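Long-range contact in protoporphyrinogen oxidase (Exiguobacterium sibiricum, PDB 3LOV), which probably oxidises coproporphyrinogen III to coproporphyrin III with bound FAD and molecular oxygen, a step of coproporphyrin-dependent heme b biosynthesis: residues A[312-318]-A[398-404]. Coordinates in Å, arbitrary orientation, origin at the centre of the assembly. Numbering follows the deposited sequence.
Sequences TVTMIFD and PKQVIIS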
loop_
_atom_site.group_PDB
_atom_site.type_symbol
_atom_site.label_atom_id
_atom_site.label_comp_id
_atom_site.label_asym_id
_atom_site.label_seq_id
_atom_site.Cartn_x
_atom_site.Cartn_y
_atom_site.Cartn_z
ATOM N N THR A 312 4.114 7.956 -9.792
ATOM C CA THR A 312 2.787 8.237 -10.302
ATOM C C THR A 312 2.903 9.425 -11.256
ATOM O O THR A 312 3.608 10.410 -10.985
ATOM C CB THR A 312 1.753 8.490 -9.179
ATOM O OG1 THR A 312 2.121 9.654 -8.435
ATOM C CG2 THR A 312 1.650 7.263 -8.234
ATOM N N VAL A 313 2.244 9.302 -12.404
ATOM C CA VAL A 313 2.306 10.322 -13.437
ATOM C C VAL A 313 0.847 10.648 -13.760
ATOM O O VAL A 313 0.122 9.807 -14.261
ATOM C CB VAL A 313 3.113 9.858 -14.674
ATOM C CG1 VAL A 313 3.178 11.003 -15.745
ATOM C CG2 VAL A 313 4.518 9.397 -14.253
ATOM N N THR A 314 0.419 11.841 -13.373
ATOM C CA THR A 314 -0.965 12.244 -13.488
ATOM C C THR A 314 -1.041 13.246 -14.612
ATOM O O THR A 314 -0.259 14.174 -14.649
ATOM C CB THR A 314 -1.508 12.878 -12.191
ATOM O OG1 THR A 314 -1.662 11.861 -11.181
ATOM C CG2 THR A 314 -2.863 13.540 -12.464
HETATM N N MSE A 315 -1.961 13.018 -15.549
HETATM C CA MSE A 315 -2.169 13.923 -16.695
HETATM C C MSE A 315 -3.577 14.519 -16.655
HETATM O O MSE A 315 -4.559 13.772 -16.632
HETATM C CB MSE A 315 -1.998 13.154 -17.993
HETATM C CG MSE A 315 -0.567 12.817 -18.293
HETATM SE SE MSE A 315 -0.416 11.222 -19.360
HETATM C CE MSE A 315 1.288 11.776 -20.023
ATOM N N ILE A 316 -3.636 15.853 -16.624
ATOM C CA ILE A 316 -4.872 16.614 -16.564
ATOM C C ILE A 316 -5.175 17.050 -17.989
ATOM O O ILE A 316 -4.379 17.715 -18.617
ATOM C CB ILE A 316 -4.752 17.875 -15.663
ATOM C CG1 ILE A 316 -4.711 17.490 -14.169
ATOM C CG2 ILE A 316 -5.944 18.840 -15.938
ATOM C CD1 ILE A 316 -4.127 18.560 -13.244
ATOM N N PHE A 317 -6.342 16.660 -18.484
ATOM C CA PHE A 317 -6.826 17.059 -19.802
ATOM C C PHE A 317 -8.080 17.873 -19.671
ATOM O O PHE A 317 -8.887 17.621 -18.768
ATOM C CB PHE A 317 -7.225 15.826 -20.593
ATOM C CG PHE A 317 -6.104 14.879 -20.837
ATOM C CD1 PHE A 317 -5.289 15.025 -21.960
ATOM C CD2 PHE A 317 -5.852 13.844 -19.941
ATOM C CE1 PHE A 317 -4.245 14.135 -22.198
ATOM C CE2 PHE A 317 -4.825 12.957 -20.175
ATOM C CZ PHE A 317 -4.008 13.100 -21.298
ATOM N N ASP A 318 -8.303 18.797 -20.601
ATOM C CA ASP A 318 -9.618 19.420 -20.714
ATOM C C ASP A 318 -10.663 18.308 -20.889
ATOM O O ASP A 318 -10.382 17.273 -21.501
ATOM C CB ASP A 318 -9.656 20.434 -21.869
ATOM C CG ASP A 318 -9.113 21.800 -21.463
ATOM O OD1 ASP A 318 -9.524 22.298 -20.389
ATOM O OD2 ASP A 318 -8.284 22.376 -22.213
ATOM N N PRO A 398 -1.924 16.451 -22.896
ATOM C CA PRO A 398 -2.289 16.835 -21.519
ATOM C C PRO A 398 -2.056 18.315 -21.245
ATOM O O PRO A 398 -1.075 18.882 -21.699
ATOM C CB PRO A 398 -1.392 15.955 -20.639
ATOM C CG PRO A 398 -0.250 15.575 -21.479
ATOM C CD PRO A 398 -0.682 15.658 -22.940
ATOM N N LYS A 399 -2.992 18.927 -20.531
ATOM C CA LYS A 399 -2.898 20.321 -20.145
ATOM C C LYS A 399 -1.857 20.492 -19.040
ATOM O O LYS A 399 -1.206 21.523 -18.920
ATOM C CB LYS A 399 -4.276 20.804 -19.682
ATOM C CG LYS A 399 -4.275 22.215 -19.170
ATOM C CD LYS A 399 -5.686 22.820 -19.129
ATOM C CE LYS A 399 -6.582 22.139 -18.105
ATOM N NZ LYS A 399 -7.542 23.099 -17.529
ATOM N N GLN A 400 -1.686 19.471 -18.220
ATOM C CA GLN A 400 -0.732 19.558 -17.119
ATOM C C GLN A 400 -0.350 18.143 -16.707
ATOM O O GLN A 400 -1.191 17.242 -16.804
ATOM C CB GLN A 400 -1.350 20.299 -15.940
ATOM C CG GLN A 400 -0.308 20.725 -14.902
ATOM C CD GLN A 400 -0.922 21.191 -13.616
ATOM O OE1 GLN A 400 -2.133 21.373 -13.516
ATOM N NE2 GLN A 400 -0.084 21.398 -12.615
ATOM N N VAL A 401 0.901 17.962 -16.272
ATOM C CA VAL A 401 1.385 16.682 -15.795
ATOM C C VAL A 401 1.969 16.849 -14.392
ATOM O O VAL A 401 2.671 17.791 -14.135
ATOM C CB VAL A 401 2.381 16.057 -16.807
ATOM C CG1 VAL A 401 2.797 14.674 -16.389
ATOM C CG2 VAL A 401 1.732 15.989 -18.168
ATOM N N ILE A 402 1.625 15.940 -13.475
ATOM C CA ILE A 402 2.121 15.966 -12.091
ATOM C C ILE A 402 2.805 14.625 -11.868
ATOM O O ILE A 402 2.160 13.550 -11.940
ATOM C CB ILE A 402 0.957 16.167 -11.049
ATOM C CG1 ILE A 402 0.158 17.463 -11.338
ATOM C CG2 ILE A 402 1.504 16.143 -9.553
ATOM C CD1 ILE A 402 -1.402 17.436 -10.887
ATOM N N ILE A 403 4.120 14.683 -11.637
ATOM C CA ILE A 403 4.967 13.515 -11.446
ATOM C C ILE A 403 5.393 13.403 -9.971
ATOM O O ILE A 403 5.840 14.369 -9.387
ATOM C CB ILE A 403 6.242 13.602 -12.336
ATOM C CG1 ILE A 403 5.897 13.405 -13.820
ATOM C CG2 ILE A 403 7.253 12.560 -11.936
ATOM C CD1 ILE A 403 7.085 13.733 -14.758
ATOM N N SER A 404 5.219 12.238 -9.374
ATOM C CA SER A 404 5.650 12.000 -7.999
ATOM C C SER A 404 6.400 10.688 -7.953
ATOM O O SER A 404 6.135 9.794 -8.748
ATOM C CB SER A 404 4.451 11.937 -7.072
ATOM O OG SER A 404 3.649 13.086 -7.271
HETATM O O HOH W 1 1.937 12.278 -9.288
#
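Two antiparallel strands, 312-318 and 400-404, pair at the edge of the large mixed sheet of this member of the flavin-containing amine oxidoreductase family, and a classic beta bulge ends their pairing. The strand running through 312-318 is the inner one, also hydrogen-bonded along its other side to strand 357-364 through Val313, Met315 and Phe317; strand 400-411 is outermost. The segment axes approach to 4.7 Å at 166°. Thr312 with Ser404 and Thr314 with Ile402 are hydrogen-bonded pairs, the latter through Thr314 N to Ile402 O and Ile402 N to Thr314 O, both 2.8 Å. At the non-hydrogen-bonded pairs Val313/Ile403 and Met315/Val401, CA-H...O contacts add to the seam, such as Val401 CA to Thr314 O at 3.2 Å. At the bulge Ile316 faces two residues: its O accepts from Lys399 N (2.7 Å) and Gln400 N (3.2 Å), while its N donates to Gln400 O (2.8 Å). From the bulge residue Lys399, NZ forms a salt bridge with Asp318 OD1 (3.6 Å). Val313, Met315 (selenomethionine), Val401 and Ile403 form an apolar face, on which helix 377-392 packs. On the other face Ile316 CD1 meets Ile402 CD1 at 3.8 Å, near Ile55 and Phe53. Beyond the bulge Pro398 CB makes an off-centre CH-pi contact with the Phe317 ring, 4.2 Å from its centroid. The opposite end lies near the cofactor, the Thr312 side chain being about 5 Å from FAD. Here Thr312 OG1 hydrogen-bonds to the backbone O of Arg57 and Ser404 OG to its NH1, and one water links Thr312 OG1 (2.8 Å), Ser404 OG (2.8 Å) and Ile402 O (2.9 Å).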